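PDB 5A8C: carbohydrate binding family 6 from Clostridium thermocellum, which probably releases arabinose from arabinose-containing polysaccharides as a family 43 alpha-L-arabinofuranosidase, a five-bladed beta-propeller enzyme. Local coordinates for residues A[143-146]-A[151-154]; A[171-176]-A[192-197]. All coordinates share one frame; numbering follows the deposited sequence.

Contact 1: A[143-146]-A[151-154]; sequences PLVS and GVQP
The carbonyl of Ser146 is the flat group that Val152 meets, and it is met at its oxygen end, not over a face: CG2 of Val152 stands 3.8 Å from Ser146 O, with a C=O...CG2 angle near 155°. The same methyl is also the point where Val152 approaches Val145, CG1 of Val145 lying 4.5 Å from Val152 CG2, a loose touch. With CG1 of Val152 anti to the backbone N (chi1 174°), CG2 lies beside that N and is the branch nearer 143-146, though CG1 is only slightly farther from Ser146 O. No hydrogen bond joins the two segments. Both belong to the long loop between strands 124-129 and 164-167 of the five-bladed propeller, and Leu144 and Val145 together face Ile124 as a classic beta bulge. Between the segments the loop is held by short-range polar bonds. Ser146 turns its CB away from 151-154 and its OG bonds to the backbone N of Asn148, while Ser146 N bonds to Thr149 OG1; Gln153 NE2 reaches back to Trp147 O. Phe177 of strand 173-178 is touched by both valines, and Trp147 and Leu160 also pack on Val152. The backbone carbonyl of Val152 takes a hydrogen bond from Arg186 NE, just ahead of the cis peptide that precedes Pro154.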
ATOM      1  N   PRO A 143      14.162   8.627  -9.761  1.00  8.27           N
ATOM      2  CA  PRO A 143      13.574   7.577  -8.905  1.00  8.08           C
ATOM      3  C   PRO A 143      14.585   6.960  -7.965  1.00  7.23           C
ATOM      4  O   PRO A 143      15.750   6.735  -8.327  1.00  9.38           O
ATOM      5  CB  PRO A 143      13.009   6.589  -9.896  1.00  9.65           C
ATOM      6  CG  PRO A 143      13.556   6.926 -11.200  1.00 11.17           C
ATOM      7  CD  PRO A 143      14.009   8.331 -11.198  1.00  8.95           C
ATOM      8  N   LEU A 144      14.108   6.567  -6.820  1.00  7.15           N
ATOM      9  CA  LEU A 144      14.851   5.781  -5.863  1.00  7.48           C
ATOM     10  C   LEU A 144      15.143   4.383  -6.454  1.00  7.46           C
ATOM     11  O   LEU A 144      16.236   3.825  -6.259  1.00  8.83           O
ATOM     12  CB  LEU A 144      14.098   5.690  -4.560  1.00  7.69           C
ATOM     13  CG  LEU A 144      14.718   4.830  -3.468  1.00  8.32           C
ATOM     14  CD1 LEU A 144      16.091   5.327  -3.062  1.00  9.50           C
ATOM     15  CD2 LEU A 144      13.817   4.802  -2.239  1.00  9.03           C
ATOM     16  N   VAL A 145      14.131   3.794  -7.092  1.00  7.60           N
ATOM     17  CA  VAL A 145      14.263   2.509  -7.752  1.00  8.26           C
ATOM     18  C   VAL A 145      13.721   2.650  -9.174  1.00  8.31           C
ATOM     19  O   VAL A 145      12.649   3.214  -9.377  1.00  8.18           O
ATOM     20  CB  VAL A 145      13.469   1.406  -6.981  1.00  9.69           C
ATOM     21  CG1 VAL A 145      13.541   0.088  -7.747  1.00 12.11           C
ATOM     22  CG2 VAL A 145      14.027   1.225  -5.570  1.00 11.10           C
ATOM     23  N   SER A 146      14.511   2.185 -10.152  1.00 11.59           N
ATOM     24  CA  SER A 146      14.189   2.381 -11.565  1.00 14.07           C
ATOM     25  C   SER A 146      14.425   1.025 -12.254  1.00 12.89           C
ATOM     26  O   SER A 146      14.945   0.062 -11.660  1.00 12.78           O
ATOM     27  CB  SER A 146      15.147   3.458 -12.184  1.00 15.72           C
ATOM     28  OG  SER A 146      16.418   2.935 -12.436  1.00 18.19           O
ATOM     29  N   GLY A 151      19.632  -5.712 -10.242  1.00 12.62           N
ATOM     30  CA  GLY A 151      18.814  -6.806  -9.742  1.00 13.00           C
ATOM     31  C   GLY A 151      17.359  -6.728 -10.143  1.00 12.79           C
ATOM     32  O   GLY A 151      16.615  -7.695  -9.916  1.00 14.79           O
ATOM     33  N   VAL A 152      16.928  -5.618 -10.714  1.00 11.86           N
ATOM     34  CA  VAL A 152      15.557  -5.560 -11.205  1.00 12.46           C
ATOM     35  C   VAL A 152      15.362  -6.392 -12.453  1.00 13.29           C
ATOM     36  O   VAL A 152      14.597  -7.374 -12.482  1.00 13.78           O
ATOM     37  CB  VAL A 152      15.082  -4.126 -11.415  1.00 12.73           C
ATOM     38  CG1 VAL A 152      13.725  -4.088 -12.061  1.00 15.08           C
ATOM     39  CG2 VAL A 152      15.031  -3.415 -10.071  1.00 13.57           C
ATOM     40  N   GLN A 153      16.121  -6.048 -13.480  1.00 14.44           N
ATOM     41  CA  GLN A 153      16.067  -6.786 -14.741  1.00 15.57           C
ATOM     42  C   GLN A 153      16.986  -7.980 -14.623  1.00 16.68           C
ATOM     43  O   GLN A 153      17.936  -7.903 -13.877  1.00 21.05           O
ATOM     44  CB  GLN A 153      16.487  -5.882 -15.925  1.00 18.40           C
ATOM     45  CG  GLN A 153      15.538  -4.714 -16.086  1.00 22.49           C
ATOM     46  CD  GLN A 153      15.681  -3.992 -17.394  1.00 24.71           C
ATOM     47  OE1 GLN A 153      15.233  -4.482 -18.442  1.00 33.85           O
ATOM     48  NE2 GLN A 153      16.292  -2.813 -17.349  1.00 27.25           N
ATOM     49  N   PRO A 154      16.762  -9.068 -15.389  1.00 17.01           N
ATOM     50  CA  PRO A 154      15.647  -9.250 -16.341  1.00 15.73           C
ATOM     51  C   PRO A 154      14.312  -9.418 -15.675  1.00 14.04           C
ATOM     52  O   PRO A 154      14.194  -9.991 -14.585  1.00 14.38           O
ATOM     53  CB  PRO A 154      16.001 -10.528 -17.112  1.00 18.23           C
ATOM     54  CG  PRO A 154      17.051 -11.190 -16.306  1.00 22.32           C
ATOM     55  CD  PRO A 154      17.720 -10.182 -15.441  1.00 20.06           C
TER

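Contact 2: A[171-176]-A[192-197]; sequences GQAYMY and NDMIST
Ala173 points its CB almost straight at the sulfur of Met194: SD is 3.5 Å from Ala173 CB, and the CA-CB...SD angle is about 168°. The methyl CE follows at 4.1 Å from the same Ala173 CB. Met194 gets there by folding up, with bends at chi2 (-64°) and chi3 (-85°) that bring the end of the chain nearer than its first bond would suggest. Next to this apolar touch, Asn192 turns its OD1 toward Gly171 O, 3.2 Å away. Both atoms are acceptors and do not bond; Arg109 NH2, which bonds to Gly171 O and weakly to Asn192 OD1, probably eases the approach of the two oxygens. A water also bridges the segments, accepting from Ala173 N at 2.9 Å and lying 2.8 Å from Asn192 OD1, to which it can donate, although other acceptors compete for its protons. Gln172 sets off away from 192-197 at CB, but its end comes nearer; its CG lies 3.5 Å above one face of the Tyr174 ring, toward the rim, and its NE2 bonds to Ala173 O. Within 192-197, Asp193 OD1 accepts from Ile195 N, an Asx turn, and also from Ser196 OG, the two donors coming from opposite faces of the carboxylate. Ala173 pairs with Leu190 of strand 185-190, and Met194 packs against Val165 and Val167 of strand 164-167 and Val107 of strand 104-109.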
ATOM      1  N   GLY A 171      17.473  -3.303  12.201  1.00  7.57           N
ATOM      2  CA  GLY A 171      17.692  -1.992  11.653  1.00  8.08           C
ATOM      3  C   GLY A 171      17.825  -1.947  10.148  1.00  7.97           C
ATOM      4  O   GLY A 171      18.062  -0.854   9.617  1.00  9.90           O
ATOM      5  N   GLN A 172      17.597  -3.061   9.466  1.00  7.33           N
ATOM      6  CA  GLN A 172      17.649  -3.056   8.000  1.00  7.09           C
ATOM      7  C   GLN A 172      16.250  -2.773   7.446  1.00  6.65           C
ATOM      8  O   GLN A 172      15.309  -3.513   7.716  1.00  7.33           O
ATOM      9  CB  GLN A 172      18.159  -4.405   7.461  1.00  8.19           C
ATOM     10  CG  GLN A 172      18.324  -4.396   5.940  1.00  8.62           C
ATOM     11  CD  GLN A 172      19.340  -3.398   5.506  1.00  8.89           C
ATOM     12  OE1 GLN A 172      20.548  -3.600   5.789  1.00 10.90           O
ATOM     13  NE2 GLN A 172      18.933  -2.338   4.841  1.00  8.45           N
ATOM     14  N   ALA A 173      16.150  -1.727   6.649  1.00  6.49           N
ATOM     15  CA  ALA A 173      14.946  -1.450   5.864  1.00  6.32           C
ATOM     16  C   ALA A 173      15.017  -2.168   4.530  1.00  5.77           C
ATOM     17  O   ALA A 173      16.092  -2.320   3.906  1.00  6.26           O
ATOM     18  CB  ALA A 173      14.804   0.047   5.624  1.00  7.17           C
ATOM     19  N   TYR A 174      13.850  -2.572   4.061  1.00  6.06           N
ATOM     20  CA  TYR A 174      13.631  -3.268   2.805  1.00  6.24           C
ATOM     21  C   TYR A 174      12.480  -2.640   2.074  1.00  5.62           C
ATOM     22  O   TYR A 174      11.474  -2.306   2.693  1.00  6.65           O
ATOM     23  CB  TYR A 174      13.287  -4.727   3.029  1.00  6.49           C
ATOM     24  CG  TYR A 174      14.354  -5.550   3.739  1.00  6.54           C
ATOM     25  CD1 TYR A 174      14.374  -5.657   5.123  1.00  7.42           C
ATOM     26  CD2 TYR A 174      15.325  -6.250   3.027  1.00  7.75           C
ATOM     27  CE1 TYR A 174      15.299  -6.429   5.776  1.00  7.54           C
ATOM     28  CE2 TYR A 174      16.262  -7.027   3.689  1.00  8.06           C
ATOM     29  CZ  TYR A 174      16.240  -7.124   5.052  1.00  7.43           C
ATOM     30  OH  TYR A 174      17.189  -7.909   5.687  1.00  8.83           O
ATOM     31  N   MET A 175      12.587  -2.526   0.753  1.00  5.81           N
ATOM     32  CA  MET A 175      11.474  -2.166  -0.129  1.00  5.42           C
ATOM     33  C   MET A 175      11.116  -3.366  -0.986  1.00  5.47           C
ATOM     34  O   MET A 175      11.959  -3.796  -1.781  1.00  6.18           O
ATOM     35  CB  MET A 175      11.777  -0.983  -0.991  1.00  6.33           C
ATOM     36  CG  MET A 175      10.617  -0.634  -1.925  1.00  6.91           C
ATOM     37  SD  MET A 175      10.951   0.494  -3.280  1.00  8.85           S
ATOM     38  CE  MET A 175      11.031   1.912  -2.277  1.00 11.19           C
ATOM     39  N   TYR A 176       9.890  -3.830  -0.858  1.00  5.40           N
ATOM     40  CA  TYR A 176       9.311  -4.855  -1.729  1.00  5.57           C
ATOM     41  C   TYR A 176       8.524  -4.150  -2.822  1.00  5.61           C
ATOM     42  O   TYR A 176       7.888  -3.124  -2.548  1.00  6.28           O
ATOM     43  CB  TYR A 176       8.363  -5.775  -0.908  1.00  5.97           C
ATOM     44  CG  TYR A 176       9.037  -6.461   0.255  1.00  5.95           C
ATOM     45  CD1 TYR A 176       9.336  -5.799   1.440  1.00  6.13           C
ATOM     46  CD2 TYR A 176       9.439  -7.814   0.170  1.00  5.93           C
ATOM     47  CE1 TYR A 176       9.987  -6.417   2.490  1.00  6.30           C
ATOM     48  CE2 TYR A 176      10.067  -8.431   1.233  1.00  6.50           C
ATOM     49  CZ  TYR A 176      10.366  -7.744   2.395  1.00  6.17           C
ATOM     50  OH  TYR A 176      10.974  -8.297   3.475  1.00  7.27           O
ATOM     51  N   ASN A 192      19.887   3.415   5.947  1.00  7.17           N
ATOM     52  CA  ASN A 192      19.225   3.914   7.156  1.00  7.50           C
ATOM     53  C   ASN A 192      18.628   5.310   6.931  1.00  7.58           C
ATOM     54  O   ASN A 192      17.677   5.656   7.634  1.00  8.67           O
ATOM     55  CB  ASN A 192      20.170   3.945   8.344  1.00  8.60           C
ATOM     56  CG  ASN A 192      20.500   2.538   8.885  1.00  9.06           C
ATOM     57  OD1 ASN A 192      19.905   1.535   8.473  1.00  9.88           O
ATOM     58  ND2 ASN A 192      21.423   2.481   9.805  1.00 11.58           N
ATOM     59  N   ASP A 193      19.141   6.086   5.974  1.00  7.94           N
ATOM     60  CA  ASP A 193      18.556   7.388   5.650  1.00  8.52           C
ATOM     61  C   ASP A 193      17.278   7.281   4.861  1.00  7.49           C
ATOM     62  O   ASP A 193      16.632   8.325   4.638  1.00  8.17           O
ATOM     63  CB  ASP A 193      19.567   8.287   4.948  1.00 10.04           C
ATOM     64  CG  ASP A 193      20.008   7.845   3.521  1.00 10.30           C
ATOM     65  OD1 ASP A 193      19.347   6.999   2.884  1.00 10.04           O
ATOM     66  OD2 ASP A 193      20.996   8.465   3.023  1.00 13.62           O
ATOM     67  N   MET A 194      16.875   6.091   4.429  1.00  6.76           N
ATOM     68  CA  MET A 194      15.603   5.807   3.819  1.00  6.33           C
ATOM     69  C   MET A 194      15.387   6.431   2.448  1.00  6.76           C
ATOM     70  O   MET A 194      14.325   6.283   1.837  1.00  7.31           O
ATOM     71  CB  MET A 194      14.450   6.148   4.753  1.00  6.89           C
ATOM     72  CG  MET A 194      14.501   5.344   6.031  1.00  6.84           C
ATOM     73  SD  MET A 194      14.313   3.551   5.783  1.00  7.28           S
ATOM     74  CE  MET A 194      12.517   3.422   5.747  1.00  8.82           C
ATOM     75  N   ILE A 195      16.452   7.028   1.877  1.00  7.00           N
ATOM     76  CA  ILE A 195      16.385   7.739   0.586  1.00  7.25           C
ATOM     77  C   ILE A 195      17.477   7.256  -0.359  1.00  7.75           C
ATOM     78  O   ILE A 195      17.777   7.930  -1.337  1.00  8.80           O
ATOM     79  CB  ILE A 195      16.410   9.275   0.774  1.00  8.04           C
ATOM     80  CG1 ILE A 195      17.724   9.736   1.428  1.00  9.24           C
ATOM     81  CG2 ILE A 195      15.198   9.736   1.544  1.00  8.17           C
ATOM     82  CD1 ILE A 195      17.919  11.223   1.314  1.00 11.55           C
ATOM     83  N   SER A 196      18.008   6.045  -0.098  1.00  7.48           N
ATOM     84  CA  SER A 196      19.051   5.432  -0.877  1.00  7.68           C
ATOM     85  C   SER A 196      18.843   3.946  -0.831  1.00  7.66           C
ATOM     86  O   SER A 196      18.235   3.429   0.116  1.00  7.90           O
ATOM     87  CB  SER A 196      20.400   5.811  -0.269  1.00  9.88           C
ATOM     88  OG  SER A 196      20.536   5.371   1.075  1.00 10.99           O
ATOM     89  N   THR A 197      19.368   3.253  -1.840  1.00  8.24           N
ATOM     90  CA  THR A 197      19.396   1.815  -1.847  1.00  8.29           C
ATOM     91  C   THR A 197      20.790   1.307  -1.482  1.00  9.06           C
ATOM     92  O   THR A 197      21.756   2.031  -1.626  1.00 11.62           O
ATOM     93  CB  THR A 197      18.940   1.261  -3.203  1.00  9.68           C
ATOM     94  OG1 THR A 197      19.790   1.741  -4.226  1.00 11.87           O
ATOM     95  CG2 THR A 197      17.511   1.634  -3.559  1.00 10.53           C
TER
HETATM   96  O   HOH W   1      18.025   0.527   6.621  1.00  6.93           O

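In the fold
Contact 1 closes before contact 2 opens along the chain, yet their centres lie only 14 Å apart and the two touch directly. Leu144 slips its CD1 against the loop of contact 2, 3.5 Å from Ile195 O, and the backbone oxygen of Leu144 is 3.7 Å from Thr197 CG2. Val145 CG2 rests 3.9 Å from the sulfur SD of Met175. Both contacts sit on the same side of the chain's centre, about 19 Å and 16 Å from it (centre to centre), and both meet strand 173-178 of the five-stranded antiparallel sheet, contact 1 through Val145 and Val152 and contact 2 through Ala173.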